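Local coordinates for DNA endonuclease I-CeuI (Chlamydomonas eugametos, PDB 2EX5), which cuts DNA as a homodimeric, magnesium-dependent LAGLIDADG homing endonuclease, making a staggered break near the intron insertion site and so driving intron homing, at residues L79-E84 / E172-K177; K177-W182 / E200-F205. The protein carries 1 engineered substitution. All blocks are in the same frame, centred on the assembly; numbering follows the deposited sequence.

Contact 1: L79-E84 / E172-K177; sequences LVVDPE and EQLVNK. With CA (calcium ion), chain F; nucleotides of chain B.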
loop_
_atom_site.group_PDB
_atom_site.type_symbol
_atom_site.label_atom_id
_atom_site.label_comp_id
_atom_site.label_asym_id
_atom_site.label_seq_id
_atom_site.Cartn_x
_atom_site.Cartn_y
_atom_site.Cartn_z
ATOM N N LEU C 79 -30.589 -0.516 13.253
ATOM C CA LEU C 79 -29.365 -0.447 12.504
ATOM C C LEU C 79 -28.210 0.065 13.379
ATOM O O LEU C 79 -28.416 0.757 14.352
ATOM C CB LEU C 79 -29.548 0.352 11.201
ATOM C CG LEU C 79 -29.457 1.858 11.187
ATOM C CD1 LEU C 79 -29.911 2.410 9.720
ATOM C CD2 LEU C 79 -30.356 2.388 12.217
ATOM N N VAL C 80 -26.997 -0.302 13.048
ATOM C CA VAL C 80 -25.839 0.185 13.875
ATOM C C VAL C 80 -24.829 0.774 12.893
ATOM O O VAL C 80 -24.707 0.265 11.794
ATOM C CB VAL C 80 -25.161 -0.941 14.696
ATOM C CG1 VAL C 80 -24.836 -2.148 13.762
ATOM C CG2 VAL C 80 -23.819 -0.415 15.380
ATOM N N VAL C 81 -24.180 1.846 13.293
ATOM C CA VAL C 81 -23.115 2.470 12.538
ATOM C C VAL C 81 -21.775 2.100 13.213
ATOM O O VAL C 81 -21.545 2.310 14.393
ATOM C CB VAL C 81 -23.337 4.006 12.502
ATOM C CG1 VAL C 81 -22.395 4.712 11.548
ATOM C CG2 VAL C 81 -24.831 4.331 12.156
ATOM N N ASP C 82 -20.861 1.544 12.462
ATOM C CA ASP C 82 -19.780 0.893 13.149
ATOM C C ASP C 82 -18.446 1.205 12.562
ATOM O O ASP C 82 -18.180 0.701 11.501
ATOM C CB ASP C 82 -19.993 -0.620 13.143
ATOM C CG ASP C 82 -19.378 -1.285 14.426
ATOM O OD1 ASP C 82 -19.244 -0.598 15.490
ATOM O OD2 ASP C 82 -19.075 -2.476 14.386
ATOM N N PRO C 83 -17.558 1.917 13.334
ATOM C CA PRO C 83 -16.182 2.262 12.944
ATOM C C PRO C 83 -15.198 1.077 13.144
ATOM O O PRO C 83 -15.286 0.293 14.149
ATOM C CB PRO C 83 -15.826 3.420 13.901
ATOM C CG PRO C 83 -16.605 3.216 15.102
ATOM C CD PRO C 83 -17.831 2.364 14.715
ATOM N N GLU C 84 -14.249 0.980 12.253
ATOM C CA GLU C 84 -13.227 -0.057 12.332
ATOM C C GLU C 84 -11.971 0.551 11.718
ATOM O O GLU C 84 -12.054 1.239 10.740
ATOM C CB GLU C 84 -13.654 -1.286 11.553
ATOM C CG GLU C 84 -12.534 -2.426 11.499
ATOM C CD GLU C 84 -13.071 -3.710 10.981
ATOM O OE1 GLU C 84 -12.591 -4.144 9.933
ATOM O OE2 GLU C 84 -14.048 -4.295 11.573
ATOM N N GLU C 172 -32.782 11.944 15.873
ATOM C CA GLU C 172 -32.484 13.114 15.056
ATOM C C GLU C 172 -31.011 13.251 14.651
ATOM O O GLU C 172 -30.676 13.499 13.482
ATOM C CB GLU C 172 -32.963 14.380 15.798
ATOM C CG GLU C 172 -34.508 14.493 15.834
ATOM C CD GLU C 172 -35.227 14.196 14.475
ATOM O OE1 GLU C 172 -34.850 14.718 13.403
ATOM O OE2 GLU C 172 -36.196 13.430 14.502
ATOM N N GLN C 173 -30.132 13.142 15.634
ATOM C CA GLN C 173 -28.721 13.175 15.388
ATOM C C GLN C 173 -28.302 11.958 14.583
ATOM O O GLN C 173 -27.443 12.112 13.757
ATOM C CB GLN C 173 -27.957 13.201 16.685
ATOM C CG GLN C 173 -28.147 14.454 17.466
ATOM C CD GLN C 173 -26.872 14.911 18.084
ATOM O OE1 GLN C 173 -26.595 14.557 19.206
ATOM N NE2 GLN C 173 -26.043 15.652 17.329
ATOM N N LEU C 174 -28.879 10.773 14.830
ATOM C CA LEU C 174 -28.566 9.605 14.043
ATOM C C LEU C 174 -28.848 9.901 12.601
ATOM O O LEU C 174 -27.987 9.636 11.722
ATOM C CB LEU C 174 -29.375 8.386 14.433
ATOM C CG LEU C 174 -29.124 7.179 13.478
ATOM C CD1 LEU C 174 -27.705 6.631 13.461
ATOM C CD2 LEU C 174 -30.007 6.017 13.774
ATOM N N VAL C 175 -30.065 10.425 12.354
ATOM C CA VAL C 175 -30.498 10.747 10.967
ATOM C C VAL C 175 -29.709 11.908 10.439
ATOM O O VAL C 175 -29.174 11.852 9.337
ATOM C CB VAL C 175 -32.074 10.865 10.804
ATOM C CG1 VAL C 175 -32.483 11.339 9.424
ATOM C CG2 VAL C 175 -32.755 9.531 11.119
ATOM N N ASN C 176 -29.522 12.930 11.235
ATOM C CA ASN C 176 -29.015 14.187 10.660
ATOM C C ASN C 176 -27.531 14.505 10.699
ATOM O O ASN C 176 -27.081 15.151 9.789
ATOM C CB ASN C 176 -29.783 15.368 11.210
ATOM C CG ASN C 176 -31.224 15.356 10.785
ATOM O OD1 ASN C 176 -31.546 15.414 9.599
ATOM N ND2 ASN C 176 -32.101 15.291 11.754
ATOM N N LYS C 177 -26.822 14.129 11.764
ATOM C CA LYS C 177 -25.364 14.180 11.862
ATOM C C LYS C 177 -24.631 12.806 11.572
ATOM O O LYS C 177 -23.815 12.743 10.685
ATOM C CB LYS C 177 -24.949 14.862 13.179
ATOM C CG LYS C 177 -25.005 16.468 13.081
ATOM C CD LYS C 177 -24.917 17.190 14.488
ATOM C CE LYS C 177 -25.696 18.568 14.604
ATOM N NZ LYS C 177 -26.804 18.828 13.569
HETATM CA CA CA F . -17.865 -2.390 16.790
ATOM P P DC B 18 -16.310 1.524 2.975
ATOM O OP1 DC B 18 -17.482 1.763 2.120
ATOM O OP2 DC B 18 -15.535 2.675 3.450
ATOM O "O5'" DC B 18 -16.697 0.828 4.354
ATOM C "C5'" DC B 18 -17.838 -0.003 4.768
ATOM C "C4'" DC B 18 -17.997 -1.290 3.954
ATOM O "O4'" DC B 18 -16.797 -2.081 4.050
ATOM C "C3'" DC B 18 -19.075 -2.249 4.447
ATOM O "O3'" DC B 18 -20.294 -1.904 3.792
ATOM C "C2'" DC B 18 -18.597 -3.680 4.095
ATOM C "C1'" DC B 18 -17.100 -3.460 4.172
ATOM N N1 DC B 18 -16.227 -4.021 5.353
ATOM C C2 DC B 18 -16.157 -5.397 5.436
ATOM O O2 DC B 18 -16.889 -5.937 4.632
ATOM N N3 DC B 18 -15.361 -6.051 6.369
ATOM C C4 DC B 18 -14.615 -5.294 7.166
ATOM N N4 DC B 18 -13.883 -5.970 8.058
ATOM C C5 DC B 18 -14.659 -3.861 7.133
ATOM C C6 DC B 18 -15.488 -3.236 6.214
HETATM O O HOH W 1 -16.218 -0.538 16.212
HETATM O O HOH W 2 -16.504 -3.139 18.839
HETATM O O HOH W 3 -18.619 -0.384 18.441
HETATM O O HOH W 4 -20.004 -3.154 17.593
HETATM O O HOH W 5 -17.137 -4.200 15.636
#

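Contact 2: K177-W182 / E200-F205; sequences KILPIW and EAAQDF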
loop_
_atom_site.group_PDB
_atom_site.type_symbol
_atom_site.label_atom_id
_atom_site.label_comp_id
_atom_site.label_asym_id
_atom_site.label_seq_id
_atom_site.Cartn_x
_atom_site.Cartn_y
_atom_site.Cartn_z
ATOM N N LYS C 177 -26.822 14.129 11.764
ATOM C CA LYS C 177 -25.364 14.180 11.862
ATOM C C LYS C 177 -24.631 12.806 11.572
ATOM O O LYS C 177 -23.815 12.743 10.685
ATOM C CB LYS C 177 -24.949 14.862 13.179
ATOM C CG LYS C 177 -25.005 16.468 13.081
ATOM C CD LYS C 177 -24.917 17.190 14.488
ATOM C CE LYS C 177 -25.696 18.568 14.604
ATOM N NZ LYS C 177 -26.804 18.828 13.569
ATOM N N ILE C 178 -24.979 11.704 12.231
ATOM C CA ILE C 178 -24.261 10.432 12.043
ATOM C C ILE C 178 -24.289 9.810 10.643
ATOM O O ILE C 178 -23.230 9.591 10.009
ATOM C CB ILE C 178 -24.641 9.419 13.136
ATOM C CG1 ILE C 178 -24.211 9.990 14.514
ATOM C CG2 ILE C 178 -24.127 7.988 12.790
ATOM C CD1 ILE C 178 -24.470 8.989 15.708
ATOM N N LEU C 179 -25.492 9.589 10.129
ATOM C CA LEU C 179 -25.659 8.903 8.859
ATOM C C LEU C 179 -25.031 9.659 7.681
ATOM O O LEU C 179 -24.377 9.040 6.789
ATOM C CB LEU C 179 -27.156 8.609 8.626
ATOM C CG LEU C 179 -27.754 7.215 8.798
ATOM C CD1 LEU C 179 -26.771 6.155 9.385
ATOM C CD2 LEU C 179 -29.140 7.179 9.481
ATOM N N PRO C 180 -25.168 11.008 7.670
ATOM C CA PRO C 180 -24.505 11.769 6.599
ATOM C C PRO C 180 -23.002 11.663 6.605
ATOM O O PRO C 180 -22.421 11.694 5.570
ATOM C CB PRO C 180 -24.924 13.238 6.883
ATOM C CG PRO C 180 -26.224 13.158 7.596
ATOM C CD PRO C 180 -25.995 11.910 8.533
ATOM N N ILE C 181 -22.346 11.594 7.750
ATOM C CA ILE C 181 -20.876 11.317 7.711
ATOM C C ILE C 181 -20.595 9.922 7.163
ATOM O O ILE C 181 -19.700 9.759 6.320
ATOM C CB ILE C 181 -20.231 11.407 9.141
ATOM C CG1 ILE C 181 -20.261 12.843 9.666
ATOM C CG2 ILE C 181 -18.854 10.878 9.079
ATOM C CD1 ILE C 181 -20.312 12.855 11.227
ATOM N N TRP C 182 -21.306 8.908 7.662
ATOM C CA TRP C 182 -21.193 7.557 7.063
ATOM C C TRP C 182 -21.275 7.532 5.556
ATOM O O TRP C 182 -20.461 6.933 4.869
ATOM C CB TRP C 182 -22.264 6.621 7.640
ATOM C CG TRP C 182 -22.615 5.428 6.720
ATOM C CD1 TRP C 182 -21.900 4.305 6.543
ATOM C CD2 TRP C 182 -23.819 5.256 5.964
ATOM N NE1 TRP C 182 -22.502 3.477 5.618
ATOM C CE2 TRP C 182 -23.741 4.005 5.327
ATOM C CE3 TRP C 182 -24.967 6.047 5.764
ATOM C CZ2 TRP C 182 -24.767 3.529 4.449
ATOM C CZ3 TRP C 182 -25.997 5.547 4.931
ATOM C CH2 TRP C 182 -25.883 4.318 4.285
ATOM N N GLU C 200 -30.819 8.032 1.886
ATOM C CA GLU C 200 -32.234 8.203 2.126
ATOM C C GLU C 200 -32.858 6.956 2.705
ATOM O O GLU C 200 -33.653 7.036 3.635
ATOM C CB GLU C 200 -32.949 8.522 0.772
ATOM C CG GLU C 200 -32.825 9.982 0.183
ATOM C CD GLU C 200 -31.410 10.399 -0.317
ATOM O OE1 GLU C 200 -30.487 9.550 -0.535
ATOM O OE2 GLU C 200 -31.218 11.630 -0.478
ATOM N N ALA C 201 -32.596 5.820 2.057
ATOM C CA ALA C 201 -33.007 4.552 2.495
ATOM C C ALA C 201 -32.628 4.262 3.970
ATOM O O ALA C 201 -33.403 3.592 4.678
ATOM C CB ALA C 201 -32.419 3.495 1.563
ATOM N N ALA C 202 -31.478 4.768 4.428
ATOM C CA ALA C 202 -30.972 4.501 5.801
ATOM C C ALA C 202 -31.657 5.400 6.817
ATOM O O ALA C 202 -32.069 4.941 7.930
ATOM C CB ALA C 202 -29.440 4.648 5.878
ATOM N N GLN C 203 -31.778 6.685 6.468
ATOM C CA GLN C 203 -32.643 7.553 7.230
ATOM C C GLN C 203 -34.123 7.063 7.297
ATOM O O GLN C 203 -34.729 7.256 8.332
ATOM C CB GLN C 203 -32.573 8.971 6.663
ATOM C CG GLN C 203 -31.185 9.612 6.678
ATOM C CD GLN C 203 -31.061 10.806 5.747
ATOM O OE1 GLN C 203 -31.564 10.803 4.619
ATOM N NE2 GLN C 203 -30.396 11.810 6.208
ATOM N N ASP C 204 -34.676 6.424 6.242
ATOM C CA ASP C 204 -36.090 6.014 6.205
ATOM C C ASP C 204 -36.248 4.829 7.142
ATOM O O ASP C 204 -37.236 4.687 7.841
ATOM C CB ASP C 204 -36.579 5.470 4.788
ATOM C CG ASP C 204 -36.788 6.551 3.677
ATOM O OD1 ASP C 204 -36.782 7.788 3.972
ATOM O OD2 ASP C 204 -36.909 6.127 2.459
ATOM N N PHE C 205 -35.319 3.896 7.042
ATOM C CA PHE C 205 -35.352 2.690 7.874
ATOM C C PHE C 205 -35.278 3.029 9.375
ATOM O O PHE C 205 -35.991 2.470 10.210
ATOM C CB PHE C 205 -34.211 1.739 7.445
ATOM C CG PHE C 205 -34.209 0.436 8.187
ATOM C CD1 PHE C 205 -34.911 -0.636 7.701
ATOM C CD2 PHE C 205 -33.546 0.313 9.405
ATOM C CE1 PHE C 205 -34.932 -1.816 8.397
ATOM C CE2 PHE C 205 -33.569 -0.860 10.102
ATOM C CZ PHE C 205 -34.241 -1.923 9.598
#

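Contact 1: L79-E84 / E172-K177
The flat groups here, the carboxylates of D82 and E84 on one side of strand 79-84 and the cytosine ring of DC18 of chain B, belong to the DNA-facing side, whereas L79 and V81 meet L174 on the other. E84 approaches the cytosine at its exocyclic amino group, N4 donating to OE1 at 2.9 Å with an N-H...O angle of 165°. That amino group lies on the major-groove side of the base, and the nearly straight bond is consistent with direct readout of the base from that groove. A side chain extended throughout, with CG anti to the backbone N (chi1 176°), carries the carboxylate this far from the strand. E84 also packs on another cytosine base, and D82 on an adenine. The D82 carboxylate clasps calcium with both oxygens, OD1 at 2.6 Å and OD2 at 2.7 Å from the ion; five waters complete the modelled shell. D82 is a ligand of one of the magnesium sites, and here calcium probably occupies that site.

Alternation along a strand of the LAGLIDADG sheet explains this division of labour: V80, D82 and E84 point to one side, where D82 and E84 meet metal or DNA; L79 and V81 point to the other, toward helix 171-185. L174 of that helix answers the latter pair by splitting its two methyls. Its CD1 slides past CG2 of V81 at 3.9 Å, while its CD2 lies 4.0 Å from CD2 of L79. With CG of L174 anti to the backbone N (chi1 174°), the fork points at the strand. The burial is modest, about 100 Å² over both segments, and wholly apolar. V81 leans in addition on I178 and L179 of the same helix, and on I67 and T69 of strand 63-71.

Contact 2: K177-W182 / E200-F205
W182 and L179 project from one side of helix 177-182 toward A202, and these side chains carry the contact between two antiparallel helices. The indole reaches A202 with the far corner of its six-membered ring: CZ3 lies 3.7 Å and CH2 3.9 Å from CB, the methyl approaching the ring obliquely. L179, one turn earlier, comes alongside A202, its CG 4.2 Å from CB of A202, and thrusts CD2 onto the backbone of the opposing helix, 4.0 Å from A202 O. Q203 sets off along the flank of the interface; its CG lies near CD2 of L179, and its amide end comes nearer, where NE2 makes a weak hydrogen bond to V175 O. The short helical segments run 10.3 Å apart at 153°, and the long side chains of W182 and L179 span the gap to A202. P180, whose nitrogen cannot donate, marks a kink in helix 177-182 at this level. Around the pair, F196 of the connecting loop touches both W182 and A202, T69 of strand 63-71 meets L179 and W182, and I178 turns to L159, L162 and F163 of helix 147-164.

Contacts 1 and 2 follow one another along the chain, their centres about 7 Å apart, and K177 belongs to both. Helix 171-185 is their common element: its earlier turns meet strand 79-90 in contact 1, its later ones the C-terminal helix 199-206 in contact 2. Probable backbone hydrogen bonds from I178 N to Q173 O and from L179 N to L174 O continue the helix between them. The principle is one of side-by-side packing: both helices lie against the same end of the sheet, 171-185 through L174, L179 and W182, and 199-206 through F205 on K71. The DNA-binding sheet is thus joined to the C-terminal region, whose residues 187-195 also contact DNA.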